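Local coordinates for protein GH127 beta-L-arabinofuranoside (Geobacillus stearothermophilus, PDB 4QK0) that probably hydrolyses beta-L-arabinofuranosyl linkages in arabinose-containing glycans, as a dimeric glycoside hydrolase of family 127, at residues R544-K549 against V642-E647; E563-P568 against P624-P629; F574-A579 against I599-D604. All blocks are in the same frame, centred on the assembly; numbering follows the deposited sequence.

Contact 1 (R544-K549 against V642-E647); sequences RANAGK and VVWVNE
A turn-to-strand contact with one aromatic-amide stack, this pairing sits in the C-terminal domain, where the loop 544-549 leads into strand 549-554 and meets the chain's last strand, 641-647. The loop closes as a type II beta turn from Asn546 to Lys549, its ends tied by Lys549 N to Asn546 O at 2.9 Å. Gly548 holds the third place with a positive phi (72°) that glycine adopts more readily than other residues. Its carbonyl then points across and accepts Glu647 N at 2.9 Å from Gly548 O, in the carbonyl plane. One residue on, Lys549 faces Asn646 as an antiparallel non-hydrogen-bonded pair, side chains alongside each other; here Lys549 CA comes within 3.2 Å of Val645 O as a CA-H...O contact.

The other half of the contact is carried by Asn546 and Trp644. The Asn546 amide lies over one face of the indole, the two planes only 18° apart. Asn546 OD1 sits 3.3 Å from Trp644 CG, over the five-membered ring, and Asn546 ND2 stands 3.5 Å from Trp644 CE2. Asn546 CB adds a CH-pi contact over the six-membered ring. What fixes the amide's rotation is probably Asn327 ND2, from the catalytic domain, which donates to OD1. Lys549 frames the tryptophan: its carbonyl carbon meets the ring edge in plane, near Trp644 CE3, while its aliphatic CD lies 3.8 Å from Trp644 CB. Beyond the pair, Lys538 reaches both Lys549 O and the Glu647 carboxylate. Arg544, before the turn, makes a salt bridge to Glu640 of the second subunit, on which Ala547 and Asn646 also pack. The motif is a type II turn with glycine in its third position, leading strand 549-554 into antiparallel pairing with strand 641-647 of the mixed sheet.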
loop_
_atom_site.group_PDB
_atom_site.type_symbol
_atom_site.label_atom_id
_atom_site.label_comp_id
_atom_site.label_asym_id
_atom_site.label_seq_id
_atom_site.Cartn_x
_atom_site.Cartn_y
_atom_site.Cartn_z
ATOM N N ARG A 544 -0.989 14.752 -1.378
ATOM C CA ARG A 544 -1.567 14.133 -2.524
ATOM C C ARG A 544 -2.779 13.277 -2.191
ATOM O O ARG A 544 -3.739 13.329 -2.916
ATOM C CB ARG A 544 -0.472 13.359 -3.274
ATOM C CG ARG A 544 0.407 14.483 -3.832
ATOM C CD ARG A 544 1.759 14.320 -4.476
ATOM N NE ARG A 544 2.345 15.656 -4.452
ATOM C CZ ARG A 544 3.419 16.061 -5.105
ATOM N NH1 ARG A 544 4.041 15.310 -5.966
ATOM N NH2 ARG A 544 3.818 17.300 -4.943
ATOM N N ALA A 545 -2.748 12.585 -1.067
ATOM C CA ALA A 545 -3.859 11.740 -0.667
ATOM C C ALA A 545 -5.141 12.511 -0.505
ATOM O O ALA A 545 -6.165 11.930 -0.597
ATOM C CB ALA A 545 -3.521 11.038 0.632
ATOM N N ASN A 546 -5.085 13.828 -0.288
ATOM C CA ASN A 546 -6.281 14.606 0.025
ATOM C C ASN A 546 -6.705 15.606 -1.002
ATOM O O ASN A 546 -7.609 16.407 -0.773
ATOM C CB ASN A 546 -6.145 15.203 1.405
ATOM C CG ASN A 546 -5.957 14.133 2.472
ATOM O OD1 ASN A 546 -6.568 13.039 2.391
ATOM N ND2 ASN A 546 -5.132 14.410 3.468
ATOM N N ALA A 547 -6.073 15.531 -2.176
ATOM C CA ALA A 547 -6.462 16.314 -3.346
ATOM C C ALA A 547 -7.923 16.036 -3.614
ATOM O O ALA A 547 -8.317 14.884 -3.623
ATOM C CB ALA A 547 -5.645 15.881 -4.541
ATOM N N GLY A 548 -8.723 17.090 -3.726
ATOM C CA GLY A 548 -10.159 16.963 -3.929
ATOM C C GLY A 548 -10.987 16.484 -2.745
ATOM O O GLY A 548 -12.148 16.084 -2.921
ATOM N N LYS A 549 -10.394 16.471 -1.557
ATOM C CA LYS A 549 -11.081 15.966 -0.380
ATOM C C LYS A 549 -11.135 16.981 0.707
ATOM O O LYS A 549 -10.354 17.894 0.715
ATOM C CB LYS A 549 -10.441 14.725 0.148
ATOM C CG LYS A 549 -10.356 13.606 -0.853
ATOM C CD LYS A 549 -9.898 12.377 -0.072
ATOM C CE LYS A 549 -9.343 11.274 -0.935
ATOM N NZ LYS A 549 -10.459 10.544 -1.556
ATOM N N VAL A 642 -14.568 6.923 6.806
ATOM C CA VAL A 642 -13.651 7.871 6.230
ATOM C C VAL A 642 -13.669 9.156 6.976
ATOM O O VAL A 642 -14.693 9.556 7.457
ATOM C CB VAL A 642 -13.927 8.232 4.746
ATOM C CG1 VAL A 642 -13.673 7.041 3.859
ATOM C CG2 VAL A 642 -15.342 8.694 4.525
ATOM N N VAL A 643 -12.507 9.824 6.979
ATOM C CA VAL A 643 -12.357 11.182 7.484
ATOM C C VAL A 643 -12.341 12.145 6.315
ATOM O O VAL A 643 -13.096 13.118 6.293
ATOM C CB VAL A 643 -11.038 11.362 8.281
ATOM C CG1 VAL A 643 -10.735 12.835 8.593
ATOM C CG2 VAL A 643 -11.111 10.585 9.571
ATOM N N TRP A 644 -11.477 11.875 5.338
ATOM C CA TRP A 644 -11.369 12.764 4.239
ATOM C C TRP A 644 -12.411 12.369 3.199
ATOM O O TRP A 644 -12.298 11.332 2.548
ATOM C CB TRP A 644 -9.950 12.735 3.679
ATOM C CG TRP A 644 -9.015 13.384 4.590
ATOM C CD1 TRP A 644 -8.222 12.789 5.531
ATOM C CD2 TRP A 644 -8.740 14.776 4.653
ATOM N NE1 TRP A 644 -7.516 13.724 6.197
ATOM C CE2 TRP A 644 -7.793 14.959 5.655
ATOM C CE3 TRP A 644 -9.201 15.887 3.946
ATOM C CZ2 TRP A 644 -7.293 16.213 5.992
ATOM C CZ3 TRP A 644 -8.690 17.117 4.252
ATOM C CH2 TRP A 644 -7.756 17.277 5.301
ATOM N N VAL A 645 -13.385 13.220 2.992
ATOM C CA VAL A 645 -14.444 12.932 2.035
ATOM C C VAL A 645 -14.270 13.717 0.737
ATOM O O VAL A 645 -13.810 14.861 0.753
ATOM C CB VAL A 645 -15.875 12.954 2.686
ATOM C CG1 VAL A 645 -15.886 13.314 4.143
ATOM C CG2 VAL A 645 -16.903 13.744 1.929
ATOM N N ASN A 646 -14.583 13.075 -0.371
ATOM C CA ASN A 646 -14.591 13.714 -1.654
ATOM C C ASN A 646 -15.484 14.914 -1.730
ATOM O O ASN A 646 -16.566 14.907 -1.251
ATOM C CB ASN A 646 -14.961 12.753 -2.768
ATOM C CG ASN A 646 -13.920 11.745 -3.025
ATOM O OD1 ASN A 646 -14.159 10.605 -2.880
ATOM N ND2 ASN A 646 -12.778 12.165 -3.404
ATOM N N GLU A 647 -14.981 15.937 -2.362
ATOM C CA GLU A 647 -15.647 17.192 -2.450
ATOM C C GLU A 647 -16.355 17.385 -3.778
ATOM O O GLU A 647 -15.894 16.972 -4.794
ATOM C CB GLU A 647 -14.632 18.298 -2.158
ATOM C CG GLU A 647 -15.130 19.713 -2.107
ATOM C CD GLU A 647 -14.336 20.631 -1.177
ATOM O OE1 GLU A 647 -13.164 20.908 -1.432
ATOM O OE2 GLU A 647 -14.905 21.105 -0.194
#

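Contact 2 (E563-P568 against P624-P629); sequences EVDNGP and PFRAIP
The tight part of this contact is the Asn566 side chain, which grips the backbone of Arg626 at both polar atoms. Asn566 OD1 accepts Arg626 N at 2.9 Å on a lone pair, and Asn566 ND2 donates to Arg626 O at 2.8 Å, almost in the amide plane. The amide thus pairs with the strand much as a neighbouring strand's peptide would; Glu562 O, a second acceptor for Asn566 ND2, probably helps fix the rotation of the amide. Asn566 OD1 also presses to 3.1 Å from Phe625 CB. An alanine here would remove both bonds to Arg626 and would probably loosen the short helix from the strand.

The looser side is bridged by charge and water. Arg626, its chain bent at chi3 (82°), sends NH2 to Asp565 OD1 at 3.0 Å in a salt bridge whose hydrogen bond is nearly straight (172°). The acceptor lies in the guanidinium plane, but the nitrogen stands above the carboxylate plane. The second carboxylate oxygen, OD2, pairs with Arg636. One water donates to Asp565 OD2 and Arg626 O; another joins Asn566 OD1 to Pro624 O. Ile628 CG2 only brushes Asp565 OD2, at 3.9 Å.

Helix 563-566 breaks at Gly567, where phi turns positive. What results is a short helix at the end of strand 557-562 whose last residue, Asn566, in effect appears to prolong that strand's antiparallel pairing with strand 620-629.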
loop_
_atom_site.group_PDB
_atom_site.type_symbol
_atom_site.label_atom_id
_atom_site.label_comp_id
_atom_site.label_asym_id
_atom_site.label_seq_id
_atom_site.Cartn_x
_atom_site.Cartn_y
_atom_site.Cartn_z
ATOM N N GLU A 563 -20.246 3.697 7.942
ATOM C CA GLU A 563 -21.217 2.938 7.162
ATOM C C GLU A 563 -22.527 2.782 7.935
ATOM O O GLU A 563 -23.612 2.921 7.381
ATOM C CB GLU A 563 -20.637 1.573 6.855
ATOM C CG GLU A 563 -21.546 0.646 6.072
ATOM C CD GLU A 563 -20.850 -0.644 5.593
ATOM O OE1 GLU A 563 -19.600 -0.806 5.604
ATOM O OE2 GLU A 563 -21.593 -1.555 5.216
ATOM N N VAL A 564 -22.417 2.506 9.235
ATOM C CA VAL A 564 -23.607 2.273 10.051
ATOM C C VAL A 564 -24.602 3.425 9.913
ATOM O O VAL A 564 -25.790 3.194 9.933
ATOM C CB VAL A 564 -23.247 2.003 11.528
ATOM C CG1 VAL A 564 -22.610 3.248 12.161
ATOM C CG2 VAL A 564 -24.468 1.584 12.340
ATOM N N ASP A 565 -24.131 4.659 9.713
ATOM C CA ASP A 565 -25.005 5.814 9.572
ATOM C C ASP A 565 -25.299 6.184 8.131
ATOM O O ASP A 565 -26.240 6.894 7.889
ATOM C CB ASP A 565 -24.376 7.088 10.213
ATOM C CG ASP A 565 -24.178 6.984 11.734
ATOM O OD1 ASP A 565 -25.105 6.527 12.410
ATOM O OD2 ASP A 565 -23.111 7.364 12.271
ATOM N N ASN A 566 -24.446 5.825 7.181
ATOM C CA ASN A 566 -24.494 6.431 5.851
ATOM C C ASN A 566 -24.527 5.400 4.697
ATOM O O ASN A 566 -24.552 5.744 3.526
ATOM C CB ASN A 566 -23.231 7.314 5.639
ATOM C CG ASN A 566 -23.154 8.504 6.593
ATOM O OD1 ASN A 566 -23.788 9.520 6.376
ATOM N ND2 ASN A 566 -22.276 8.405 7.609
ATOM N N GLY A 567 -24.453 4.136 5.012
ATOM C CA GLY A 567 -24.367 3.123 3.980
ATOM C C GLY A 567 -22.954 2.828 3.520
ATOM O O GLY A 567 -22.003 3.558 3.846
ATOM N N PRO A 568 -22.814 1.760 2.735
ATOM C CA PRO A 568 -21.493 1.422 2.239
ATOM C C PRO A 568 -21.025 2.314 1.113
ATOM O O PRO A 568 -21.723 3.241 0.679
ATOM C CB PRO A 568 -21.665 -0.042 1.776
ATOM C CG PRO A 568 -23.120 -0.183 1.461
ATOM C CD PRO A 568 -23.875 0.932 2.113
ATOM N N PRO A 624 -29.056 12.457 2.695
ATOM C CA PRO A 624 -28.634 12.979 3.991
ATOM C C PRO A 624 -27.357 12.253 4.449
ATOM O O PRO A 624 -27.169 11.089 4.066
ATOM C CB PRO A 624 -29.791 12.569 4.923
ATOM C CG PRO A 624 -30.280 11.264 4.327
ATOM C CD PRO A 624 -30.098 11.405 2.824
ATOM N N PHE A 625 -26.462 12.927 5.194
ATOM C CA PHE A 625 -25.359 12.215 5.891
ATOM C C PHE A 625 -25.263 12.611 7.319
ATOM O O PHE A 625 -25.641 13.708 7.692
ATOM C CB PHE A 625 -23.976 12.437 5.266
ATOM C CG PHE A 625 -23.387 13.768 5.561
ATOM C CD1 PHE A 625 -22.544 14.000 6.661
ATOM C CD2 PHE A 625 -23.651 14.808 4.707
ATOM C CE1 PHE A 625 -21.994 15.269 6.885
ATOM C CE2 PHE A 625 -23.116 16.061 4.939
ATOM C CZ PHE A 625 -22.279 16.282 6.011
ATOM N N ARG A 626 -24.592 11.766 8.060
ATOM C CA ARG A 626 -24.276 12.040 9.416
ATOM C C ARG A 626 -22.852 11.687 9.759
ATOM O O ARG A 626 -22.357 10.568 9.462
ATOM C CB ARG A 626 -25.228 11.251 10.335
ATOM C CG ARG A 626 -25.055 11.702 11.766
ATOM C CD ARG A 626 -26.275 11.387 12.603
ATOM N NE ARG A 626 -26.184 10.008 13.023
ATOM C CZ ARG A 626 -26.842 9.490 14.046
ATOM N NH1 ARG A 626 -27.623 10.268 14.784
ATOM N NH2 ARG A 626 -26.707 8.202 14.323
ATOM N N ALA A 627 -22.199 12.617 10.472
ATOM C CA ALA A 627 -20.821 12.431 10.853
ATOM C C ALA A 627 -20.748 12.418 12.373
ATOM O O ALA A 627 -21.459 13.161 13.031
ATOM C CB ALA A 627 -19.951 13.525 10.250
ATOM N N ILE A 628 -19.834 11.611 12.892
ATOM C CA ILE A 628 -19.568 11.517 14.306
ATOM C C ILE A 628 -18.061 11.756 14.595
ATOM O O ILE A 628 -17.253 11.783 13.667
ATOM C CB ILE A 628 -19.947 10.119 14.851
ATOM C CG1 ILE A 628 -19.221 9.009 14.075
ATOM C CG2 ILE A 628 -21.460 9.906 14.745
ATOM C CD1 ILE A 628 -18.536 8.016 14.940
ATOM N N PRO A 629 -17.690 11.938 15.886
ATOM C CA PRO A 629 -16.312 12.183 16.208
ATOM C C PRO A 629 -15.441 11.014 15.862
ATOM O O PRO A 629 -15.807 9.865 16.144
ATOM C CB PRO A 629 -16.348 12.371 17.752
ATOM C CG PRO A 629 -17.662 12.969 18.015
ATOM C CD PRO A 629 -18.569 12.244 17.045
HETATM O O HOH W 1 -21.161 8.509 10.728
HETATM O O HOH W 2 -25.128 9.525 3.794
#

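Contact 3 (F574-A579 against I599-D604); sequences FLPRDA and IAERVD
Backbone pairing between 574-579 and 599-604 is antiparallel and brief. Phe574 and Glu601 form a single hydrogen-bonded pair: Phe574 N donates to Glu601 O at 2.8 Å, nearly along the C=O axis, and Glu601 N returns to Phe574 O at 2.8 Å. Pro576, lacking an N-H, opens a type I turn that runs to Ala579, closed by Ala579 N to Pro576 O at 3.2 Å. The chain swings back at Ala579, whose CB touches Ile599 O at 3.5 Å. Arg536 grips this turn from outside, donating to the carbonyls of Pro576 and Ala579.

The two segments belong to the long beta hairpin of strands 574-586 and 593-603; the turn probably accounts for the break near the start of the first strand.

Phe574, with CG anti to its carbonyl carbon (chi1 -61°), swings its ring along the partner strand. Glu601 O lies at the ring edge, in plane, and Phe574 CE1 reaches Val603 CG2 at 4.0 Å. Both apolar residues also pack on the second subunit, Phe574 on its Gly548 and Val603 on its Pro541. Across the strand pair, Ala600 CB lies 3.3 Å from Phe574 O. The extended Glu601 chain puts OE2 4.0 Å from Pro576 CG, while OE1 is held by Thr620 OG1. Arg577 folds its guanidinium over Pro576 CB and makes a salt bridge through NH2 to Asp578 OD2 at 2.7 Å, meeting that oxygen from above the carboxylate plane.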
loop_
_atom_site.group_PDB
_atom_site.type_symbol
_atom_site.label_atom_id
_atom_site.label_comp_id
_atom_site.label_asym_id
_atom_site.label_seq_id
_atom_site.Cartn_x
_atom_site.Cartn_y
_atom_site.Cartn_z
ATOM N N PHE A 574 -20.019 12.554 -1.968
ATOM C CA PHE A 574 -19.452 13.796 -2.406
ATOM C C PHE A 574 -20.149 14.900 -1.629
ATOM O O PHE A 574 -21.383 14.967 -1.568
ATOM C CB PHE A 574 -19.593 13.961 -3.936
ATOM C CG PHE A 574 -18.883 12.885 -4.715
ATOM C CD1 PHE A 574 -19.468 11.638 -4.911
ATOM C CD2 PHE A 574 -17.613 13.102 -5.204
ATOM C CE1 PHE A 574 -18.803 10.638 -5.595
ATOM C CE2 PHE A 574 -16.940 12.122 -5.879
ATOM C CZ PHE A 574 -17.540 10.872 -6.080
ATOM N N LEU A 575 -19.345 15.756 -1.011
ATOM C CA LEU A 575 -19.875 16.824 -0.209
ATOM C C LEU A 575 -19.777 18.055 -1.028
ATOM O O LEU A 575 -18.683 18.526 -1.282
ATOM C CB LEU A 575 -19.072 16.928 1.103
ATOM C CG LEU A 575 -19.579 17.990 2.073
ATOM C CD1 LEU A 575 -21.002 17.687 2.542
ATOM C CD2 LEU A 575 -18.701 18.101 3.317
ATOM N N PRO A 576 -20.900 18.614 -1.462
ATOM C CA PRO A 576 -20.801 19.907 -2.159
ATOM C C PRO A 576 -20.354 21.033 -1.244
ATOM O O PRO A 576 -20.643 21.013 -0.043
ATOM C CB PRO A 576 -22.230 20.203 -2.600
ATOM C CG PRO A 576 -23.010 18.999 -2.296
ATOM C CD PRO A 576 -22.291 18.209 -1.256
ATOM N N ARG A 577 -19.603 21.982 -1.800
ATOM C CA ARG A 577 -19.061 23.158 -1.038
ATOM C C ARG A 577 -20.156 23.956 -0.329
ATOM O O ARG A 577 -19.937 24.476 0.750
ATOM C CB ARG A 577 -18.201 24.130 -1.937
ATOM C CG ARG A 577 -18.948 24.902 -3.039
ATOM C CD ARG A 577 -19.459 23.948 -4.121
ATOM N NE ARG A 577 -20.882 23.548 -4.076
ATOM C CZ ARG A 577 -21.379 22.569 -4.847
ATOM N NH1 ARG A 577 -20.584 21.887 -5.684
ATOM N NH2 ARG A 577 -22.665 22.268 -4.800
ATOM N N ASP A 578 -21.319 24.032 -0.948
ATOM C CA ASP A 578 -22.384 24.879 -0.457
ATOM C C ASP A 578 -23.310 24.210 0.504
ATOM O O ASP A 578 -24.203 24.871 1.004
ATOM C CB ASP A 578 -23.266 25.336 -1.620
ATOM C CG ASP A 578 -23.996 24.154 -2.320
ATOM O OD1 ASP A 578 -24.421 23.174 -1.647
ATOM O OD2 ASP A 578 -24.144 24.207 -3.560
ATOM N N ALA A 579 -23.188 22.894 0.660
ATOM C CA ALA A 579 -24.120 22.151 1.481
ATOM C C ALA A 579 -24.088 22.708 2.880
ATOM O O ALA A 579 -23.031 23.075 3.388
ATOM C CB ALA A 579 -23.778 20.678 1.520
ATOM N N ILE A 599 -26.397 17.383 3.699
ATOM C CA ILE A 599 -26.861 16.712 2.475
ATOM C C ILE A 599 -25.650 16.517 1.604
ATOM O O ILE A 599 -25.059 17.474 1.207
ATOM C CB ILE A 599 -27.923 17.561 1.688
ATOM C CG1 ILE A 599 -29.174 17.842 2.540
ATOM C CG2 ILE A 599 -28.393 16.869 0.385
ATOM C CD1 ILE A 599 -29.873 16.606 3.060
ATOM N N ALA A 600 -25.337 15.285 1.265
ATOM C CA ALA A 600 -24.311 14.992 0.285
ATOM C C ALA A 600 -24.914 14.376 -0.999
ATOM O O ALA A 600 -26.130 14.260 -1.136
ATOM C CB ALA A 600 -23.309 14.034 0.901
ATOM N N GLU A 601 -24.038 13.992 -1.912
ATOM C CA GLU A 601 -24.405 13.383 -3.173
ATOM C C GLU A 601 -23.679 12.078 -3.380
ATOM O O GLU A 601 -22.500 11.977 -3.075
ATOM C CB GLU A 601 -24.000 14.288 -4.320
ATOM C CG GLU A 601 -24.800 15.544 -4.422
ATOM C CD GLU A 601 -24.433 16.390 -5.648
ATOM O OE1 GLU A 601 -23.786 15.865 -6.599
ATOM O OE2 GLU A 601 -24.788 17.585 -5.636
ATOM N N ARG A 602 -24.398 11.099 -3.921
ATOM C CA ARG A 602 -23.832 9.858 -4.400
ATOM C C ARG A 602 -24.043 9.668 -5.906
ATOM O O ARG A 602 -25.031 10.094 -6.480
ATOM C CB ARG A 602 -24.494 8.696 -3.732
ATOM C CG ARG A 602 -24.348 8.628 -2.236
ATOM C CD ARG A 602 -24.750 7.244 -1.825
ATOM N NE ARG A 602 -24.369 6.893 -0.468
ATOM C CZ ARG A 602 -23.241 6.277 -0.136
ATOM N NH1 ARG A 602 -22.288 6.031 -1.027
ATOM N NH2 ARG A 602 -23.038 5.955 1.114
ATOM N N VAL A 603 -23.101 8.998 -6.529
ATOM C CA VAL A 603 -23.289 8.556 -7.897
ATOM C C VAL A 603 -24.226 7.360 -7.901
ATOM O O VAL A 603 -24.084 6.447 -7.099
ATOM C CB VAL A 603 -21.937 8.198 -8.550
ATOM C CG1 VAL A 603 -22.117 7.597 -9.932
ATOM C CG2 VAL A 603 -21.091 9.468 -8.625
ATOM N N ASP A 604 -25.145 7.361 -8.843
ATOM C CA ASP A 604 -26.129 6.287 -8.988
ATOM C C ASP A 604 -25.524 5.056 -9.659
ATOM O O ASP A 604 -25.095 5.112 -10.802
ATOM C CB ASP A 604 -27.318 6.817 -9.791
ATOM C CG ASP A 604 -28.552 5.916 -9.741
ATOM O OD1 ASP A 604 -28.495 4.726 -9.356
ATOM O OD2 ASP A 604 -29.619 6.449 -10.094
#

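All three contacts belong to one mixed sheet of the C-terminal domain, about 25, 28 and 35 Å (centre to centre) from the middle of the chain, and no catalytic or ligand site is identified in their segments. Contacts 1 and 3 meet directly: Asn646 O lies 2.9 Å from Leu575 N, a probable hydrogen bond between parallel strands, and both contacts touch the second subunit. Contact 2 also touches contact 3, with Arg602 NH2 2.9 Å from Asn566 O and Phe625 CE2 3.6 Å from Leu575 CD1. Contacts 1 and 2 do not touch; their nearest atoms are about 7 Å apart. Leu575 is therefore shared, linking contact 3 to both others.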